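Local coordinates for protein outer membrane porin F (Pseudomonas aeruginosa, PDB 4RLC) that probably lets small molecules pass the outer membrane as a porin, its N-terminal domain forming an eight-stranded beta-barrel, at residues 41-46 / 63-68; 109-114 / 122-127. All coordinates share one frame; numbering follows the deposited sequence.

Contact 1 (41-46 / 63-68); sequences ADLYGG and GEYHDV. With C8E ((hydroxyethyloxy)tri(ethyloxy)octane), chain E; C8E ((hydroxyethyloxy)tri(ethyloxy)octane), chain C.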
# COMPACT_ATOMS: atom_id res chain seq x y z
N ALA A 41 12.24 -9.79 -2.65
CA ALA A 41 11.54 -9.10 -3.76
C ALA A 41 11.15 -7.69 -3.34
O ALA A 41 10.95 -7.46 -2.13
CB ALA A 41 10.34 -9.91 -4.18
N ASP A 42 11.07 -6.73 -4.30
CA ASP A 42 10.66 -5.39 -4.01
C ASP A 42 9.41 -5.03 -4.81
O ASP A 42 9.18 -5.56 -5.89
CB ASP A 42 11.70 -4.38 -4.43
CG ASP A 42 12.96 -4.37 -3.50
OD1 ASP A 42 12.94 -5.05 -2.45
OD2 ASP A 42 13.94 -3.64 -3.84
N LEU A 43 8.65 -4.10 -4.28
CA LEU A 43 7.39 -3.63 -4.98
C LEU A 43 7.48 -2.14 -4.98
O LEU A 43 7.50 -1.53 -3.92
CB LEU A 43 6.11 -4.10 -4.22
CG LEU A 43 4.74 -3.76 -4.83
CD1 LEU A 43 4.43 -4.56 -6.03
CD2 LEU A 43 3.62 -3.96 -3.82
N TYR A 44 7.36 -1.49 -6.17
CA TYR A 44 7.43 -0.05 -6.25
C TYR A 44 6.19 0.46 -6.98
O TYR A 44 5.74 -0.16 -7.91
CB TYR A 44 8.62 0.37 -7.16
CG TYR A 44 9.98 -0.14 -6.79
CD1 TYR A 44 10.45 -0.03 -5.54
CD2 TYR A 44 10.79 -0.78 -7.74
CE1 TYR A 44 11.70 -0.55 -5.18
CE2 TYR A 44 12.06 -1.27 -7.39
CZ TYR A 44 12.49 -1.16 -6.11
OH TYR A 44 13.74 -1.72 -5.77
N GLY A 45 5.60 1.52 -6.46
CA GLY A 45 4.33 1.97 -6.93
C GLY A 45 3.85 3.29 -6.39
O GLY A 45 4.58 4.12 -5.88
N GLY A 46 2.58 3.47 -6.62
CA GLY A 46 1.87 4.67 -6.23
C GLY A 46 0.43 4.41 -5.77
O GLY A 46 -0.16 3.38 -6.10
N GLY A 63 1.36 -1.27 -8.03
CA GLY A 63 2.79 -1.47 -7.86
C GLY A 63 3.31 -2.55 -8.78
O GLY A 63 2.52 -3.43 -9.22
N GLU A 64 4.58 -2.45 -9.13
CA GLU A 64 5.27 -3.43 -9.95
C GLU A 64 6.38 -4.10 -9.14
O GLU A 64 7.09 -3.41 -8.41
CB GLU A 64 5.83 -2.79 -11.24
CG GLU A 64 4.64 -2.47 -12.17
CD GLU A 64 4.98 -1.90 -13.55
OE1 GLU A 64 6.19 -1.64 -13.80
OE2 GLU A 64 4.00 -1.67 -14.38
N TYR A 65 6.55 -5.40 -9.36
CA TYR A 65 7.58 -6.18 -8.68
C TYR A 65 8.93 -6.04 -9.43
O TYR A 65 8.95 -6.11 -10.67
CB TYR A 65 7.16 -7.63 -8.60
CG TYR A 65 6.05 -7.91 -7.66
CD1 TYR A 65 6.25 -7.92 -6.29
CD2 TYR A 65 4.78 -8.22 -8.13
CE1 TYR A 65 5.22 -8.19 -5.39
CE2 TYR A 65 3.74 -8.49 -7.24
CZ TYR A 65 3.96 -8.49 -5.87
OH TYR A 65 2.92 -8.74 -4.96
N HIS A 66 10.02 -5.88 -8.68
CA HIS A 66 11.38 -5.87 -9.25
C HIS A 66 12.37 -6.58 -8.31
O HIS A 66 12.10 -6.74 -7.11
CB HIS A 66 11.78 -4.40 -9.51
CG HIS A 66 10.95 -3.71 -10.56
ND1 HIS A 66 11.07 -3.98 -11.91
CD2 HIS A 66 9.97 -2.77 -10.45
CE1 HIS A 66 10.22 -3.22 -12.59
NE2 HIS A 66 9.54 -2.48 -11.73
N ASP A 67 13.52 -7.03 -8.84
CA ASP A 67 14.61 -7.63 -8.02
C ASP A 67 14.19 -8.90 -7.27
O ASP A 67 14.43 -9.02 -6.05
CB ASP A 67 15.15 -6.59 -7.03
CG ASP A 67 15.44 -5.26 -7.70
OD1 ASP A 67 16.01 -5.29 -8.81
OD2 ASP A 67 15.06 -4.19 -7.13
N VAL A 68 13.58 -9.82 -8.03
CA VAL A 68 12.96 -11.09 -7.56
C VAL A 68 11.44 -10.92 -7.48
O VAL A 68 10.68 -11.80 -7.89
CB VAL A 68 13.53 -11.65 -6.22
CG1 VAL A 68 12.78 -12.91 -5.80
CG2 VAL A 68 15.01 -11.97 -6.35
O12 C8E E . 11.47 0.70 6.68
C13 C8E E . 12.68 0.16 6.17
C14 C8E E . 12.87 0.44 4.68
O15 C8E E . 11.88 -0.24 3.90
C16 C8E E . 12.37 -0.81 2.71
C17 C8E E . 11.82 -0.10 1.50
O18 C8E E . 12.67 -0.46 0.42
C19 C8E E . 12.03 -0.76 -0.79
C20 C8E E . 13.05 -1.06 -1.84
O21 C8E E . 14.21 -1.71 -1.32
C1 C8E C . -3.81 -0.35 -12.49
C2 C8E C . -4.74 0.52 -11.67
C3 C8E C . -4.16 1.90 -11.34
C4 C8E C . -4.51 2.22 -9.89
C5 C8E C . -4.10 3.60 -9.40
C6 C8E C . -2.68 4.02 -9.68
C7 C8E C . -2.35 5.22 -8.79
C8 C8E C . -0.98 5.84 -9.05
O9 C8E C . -1.05 7.23 -8.66
C10 C8E C . 0.09 7.83 -8.03
C11 C8E C . 1.09 8.42 -9.03
O12 C8E C . 2.09 9.26 -8.39
C13 C8E C . 3.20 8.57 -7.80
C14 C8E C . 4.19 8.09 -8.86
O15 C8E C . 4.60 6.75 -8.56
C16 C8E C . 5.75 6.30 -9.27
C17 C8E C . 6.55 5.45 -8.31
O18 C8E C . 7.25 4.44 -9.00
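Asp-42 and His-66 face each other in an antiparallel hydrogen-bonded pair, and Tyr-44 and Glu-64 form the next one. Four backbone hydrogen bonds join the strands, the shortest from Glu-64 N to Tyr-44 O (2.8 Å). CA-H...O contacts fill in between them, such as Tyr-65 CA to Asp-42 O (3.3 Å).

Leu-43 and Tyr-65 share one face. With chi2 at 73°, Leu-43 CD1 sits over the centre of the Tyr-65 ring, 3.8 Å from its centroid, a CH-pi contact. Tyr-65 OH is hydrogen-bonded to Tyr-30 OH.

On the other face the rings of Tyr-44 and His-66 meet rim to rim, CD2 to CD2 at 3.5 Å. Their planes are 20° apart.

Charge gathers near the strand ends. Asp-42 OD2 lies 3.5 Å from OD2 of poorly ordered Asp-67, a like-charge approach. The salt bridge from Arg-29 to Asp-42 probably eases it. A detergent hydroxyl, O21, makes a weak hydrogen bond to Asp-42 OD2 (3.2 Å).

At Gly-45 and Gly-63 the strands come close, CA to CA 3.9 Å. On the Leu-43 face a CB would clash, at Gly-45 with Gly-63 CA and at Gly-63 with Leu-43 CG. This is an antiparallel beta hairpin in the wall of the OprF beta-barrel.

Contact 2 (109-114 / 122-127); sequences HQNITN and RQQMTM. With C8E ((hydroxyethyloxy)tri(ethyloxy)octane), chain D.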
# COMPACT_ATOMS: atom_id res chain seq x y z
N HIS A 109 -5.20 -7.74 -6.04
CA HIS A 109 -5.11 -8.64 -7.13
C HIS A 109 -3.68 -8.62 -7.66
O HIS A 109 -3.13 -7.51 -7.98
CB HIS A 109 -6.13 -8.23 -8.23
CG HIS A 109 -6.17 -9.14 -9.40
ND1 HIS A 109 -6.93 -10.29 -9.45
CD2 HIS A 109 -5.50 -9.09 -10.58
CE1 HIS A 109 -6.73 -10.90 -10.61
NE2 HIS A 109 -5.87 -10.18 -11.32
N GLN A 110 -3.06 -9.79 -7.75
CA GLN A 110 -1.68 -9.91 -8.15
C GLN A 110 -1.63 -10.60 -9.50
O GLN A 110 -2.38 -11.57 -9.76
CB GLN A 110 -0.96 -10.74 -7.04
CG GLN A 110 0.52 -10.94 -7.21
CD GLN A 110 1.10 -11.86 -6.14
OE1 GLN A 110 1.79 -11.42 -5.23
NE2 GLN A 110 0.80 -13.09 -6.24
N ASN A 111 -0.79 -10.10 -10.40
CA ASN A 111 -0.57 -10.74 -11.69
C ASN A 111 0.91 -10.97 -11.79
O ASN A 111 1.69 -10.00 -11.73
CB ASN A 111 -0.94 -9.86 -12.88
CG ASN A 111 -2.37 -9.54 -12.98
OD1 ASN A 111 -3.20 -10.40 -13.27
ND2 ASN A 111 -2.70 -8.30 -12.80
N ILE A 112 1.32 -12.22 -11.92
CA ILE A 112 2.74 -12.57 -11.93
C ILE A 112 3.04 -13.42 -13.18
O ILE A 112 2.28 -14.32 -13.52
CB ILE A 112 3.10 -13.36 -10.65
CG1 ILE A 112 3.33 -12.37 -9.50
CG2 ILE A 112 4.36 -14.18 -10.85
CD1 ILE A 112 3.38 -13.05 -8.15
N THR A 113 4.16 -13.10 -13.84
CA THR A 113 4.70 -13.94 -14.87
C THR A 113 6.06 -14.43 -14.40
O THR A 113 6.94 -13.64 -13.94
CB THR A 113 4.86 -13.16 -16.16
OG1 THR A 113 3.57 -12.65 -16.53
CG2 THR A 113 5.46 -14.04 -17.25
N ASN A 114 6.26 -15.72 -14.55
CA ASN A 114 7.51 -16.31 -14.15
C ASN A 114 8.13 -16.93 -15.36
O ASN A 114 7.52 -17.75 -16.07
CB ASN A 114 7.29 -17.28 -13.00
CG ASN A 114 5.86 -17.76 -12.92
OD1 ASN A 114 5.35 -18.31 -13.89
ND2 ASN A 114 5.17 -17.49 -11.78
N ARG A 122 2.00 -17.81 -15.99
CA ARG A 122 1.37 -16.60 -15.58
C ARG A 122 0.30 -16.96 -14.60
O ARG A 122 -0.42 -17.93 -14.79
CB ARG A 122 0.72 -15.92 -16.79
CG ARG A 122 -0.00 -14.61 -16.51
CD ARG A 122 0.98 -13.46 -16.32
NE ARG A 122 0.44 -12.09 -16.44
CZ ARG A 122 1.02 -10.97 -15.96
NH1 ARG A 122 2.16 -11.00 -15.27
NH2 ARG A 122 0.44 -9.78 -16.15
N GLN A 123 0.12 -16.12 -13.61
CA GLN A 123 -0.81 -16.44 -12.56
C GLN A 123 -1.45 -15.17 -12.10
O GLN A 123 -0.82 -14.12 -12.07
CB GLN A 123 -0.09 -17.22 -11.45
CG GLN A 123 0.27 -16.51 -10.17
CD GLN A 123 0.05 -17.42 -8.95
OE1 GLN A 123 -0.24 -18.61 -9.10
NE2 GLN A 123 0.20 -16.85 -7.75
N GLN A 124 -2.73 -15.24 -11.81
CA GLN A 124 -3.46 -14.11 -11.28
C GLN A 124 -4.06 -14.59 -9.98
O GLN A 124 -4.64 -15.69 -9.96
CB GLN A 124 -4.62 -13.81 -12.18
CG GLN A 124 -4.27 -13.13 -13.46
CD GLN A 124 -5.48 -12.83 -14.29
OE1 GLN A 124 -6.57 -12.58 -13.76
NE2 GLN A 124 -5.31 -12.84 -15.61
N MET A 125 -4.04 -13.77 -8.94
CA MET A 125 -4.53 -14.24 -7.65
C MET A 125 -5.16 -13.08 -6.88
O MET A 125 -4.68 -11.95 -7.00
CB MET A 125 -3.35 -14.79 -6.94
CG MET A 125 -3.62 -15.34 -5.60
SD MET A 125 -2.09 -15.89 -4.79
CE MET A 125 -2.88 -16.99 -3.63
N THR A 126 -6.21 -13.34 -6.13
CA THR A 126 -6.80 -12.33 -5.22
C THR A 126 -6.34 -12.62 -3.81
O THR A 126 -6.33 -13.77 -3.42
CB THR A 126 -8.34 -12.38 -5.30
OG1 THR A 126 -8.72 -12.05 -6.64
CG2 THR A 126 -8.99 -11.40 -4.31
N MET A 127 -5.94 -11.60 -3.02
CA MET A 127 -5.43 -11.84 -1.66
C MET A 127 -6.04 -10.78 -0.74
O MET A 127 -6.59 -9.78 -1.19
CB MET A 127 -3.91 -11.72 -1.68
CG MET A 127 -3.26 -12.73 -2.60
SD MET A 127 -1.49 -12.40 -2.65
CE MET A 127 -1.47 -10.62 -2.74
C1 C8E D . -12.09 3.17 -9.10
C2 C8E D . -12.01 1.66 -8.95
C3 C8E D . -11.71 0.97 -10.28
C4 C8E D . -10.21 0.68 -10.46
C5 C8E D . -9.90 -0.81 -10.43
C6 C8E D . -9.98 -1.40 -9.01
C7 C8E D . -9.93 -2.93 -9.01
C8 C8E D . -8.71 -3.48 -8.30
O9 C8E D . -8.98 -3.70 -6.92
C10 C8E D . -8.25 -4.78 -6.31
C11 C8E D . -9.15 -5.89 -5.77
O12 C8E D . -9.32 -6.92 -6.72
C13 C8E D . -9.67 -8.20 -6.19
C14 C8E D . -9.98 -9.18 -7.32
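Gln-110 and Met-125 pair through two backbone hydrogen bonds, and Ile-112 and Gln-123 repeat the pattern. Gln-110 N reaches Met-125 O at 2.8 Å, with the N-H...O nearly straight. The return hydrogen bond, Met-125 N to Gln-110 O, is more bent at 150°. The four backbone N-H groups and four carbonyls of these two pairs are thus satisfied across the strands. The same carbonyls also receive CA-H...O contacts, as from Gln-124 CA to Gln-110 O (3.2 Å).

His-109, Asn-111, Gln-124 and Thr-126 share one face. His-109 NE2 gives a weak hydrogen bond to Asn-111 OD1 (3.3 Å) along its own strand. Asn-111 ND2 is hydrogen-bonded to Asn-82 OD1, on the neighbouring strand 80-91. The Asn-111 amide therefore uses both its ends. Asn-111 and Gln-124 lie side by side and point the same way, their amide planes 79° apart. Thr-126 OG1 lies at the His-109 ring edge, in plane, 3.8 Å from ND1. His-109 ND1 is buried here and has no partner in the model.

The Arg-122 chain bends at chi2 (76°), and its end comes nearer the partner strand. One face of its guanidinium rests on Asn-111 CB, 3.6 Å from NH2, offset toward the rim. The weak hydrogen bond of NH1 to Thr-113 OG1 is doubtful, because that oxygen sits too close to Arg-122 CD in the model.

Four well-formed backbone hydrogen bonds thus join the strands, while the side-chain polar contacts within the pair are weak or doubtful. Asn-111 adds a link to a third strand.

How the contacts relate
From the N terminus, the chain enters contact 1 at 41-46, turns, and closes a hairpin at 63-68. It then runs through strand 80-91 before contact 2 opens at 109-114 and closes a second hairpin at 122-127. The two hairpins follow in series; neither nests in the other nor crosses it. Contact 1 ties strand 42-51 to 56-66, and contact 2 ties 98-115 to 120-137. Strand 80-91 lies between the pairs in the barrel wall, and Leu-83 touches side chains of both contacts. The centres are about 13 Å apart. Tyr-65 OH and Gln-110 OE1, at 2.9 Å, probably form a hydrogen bond that joins them directly.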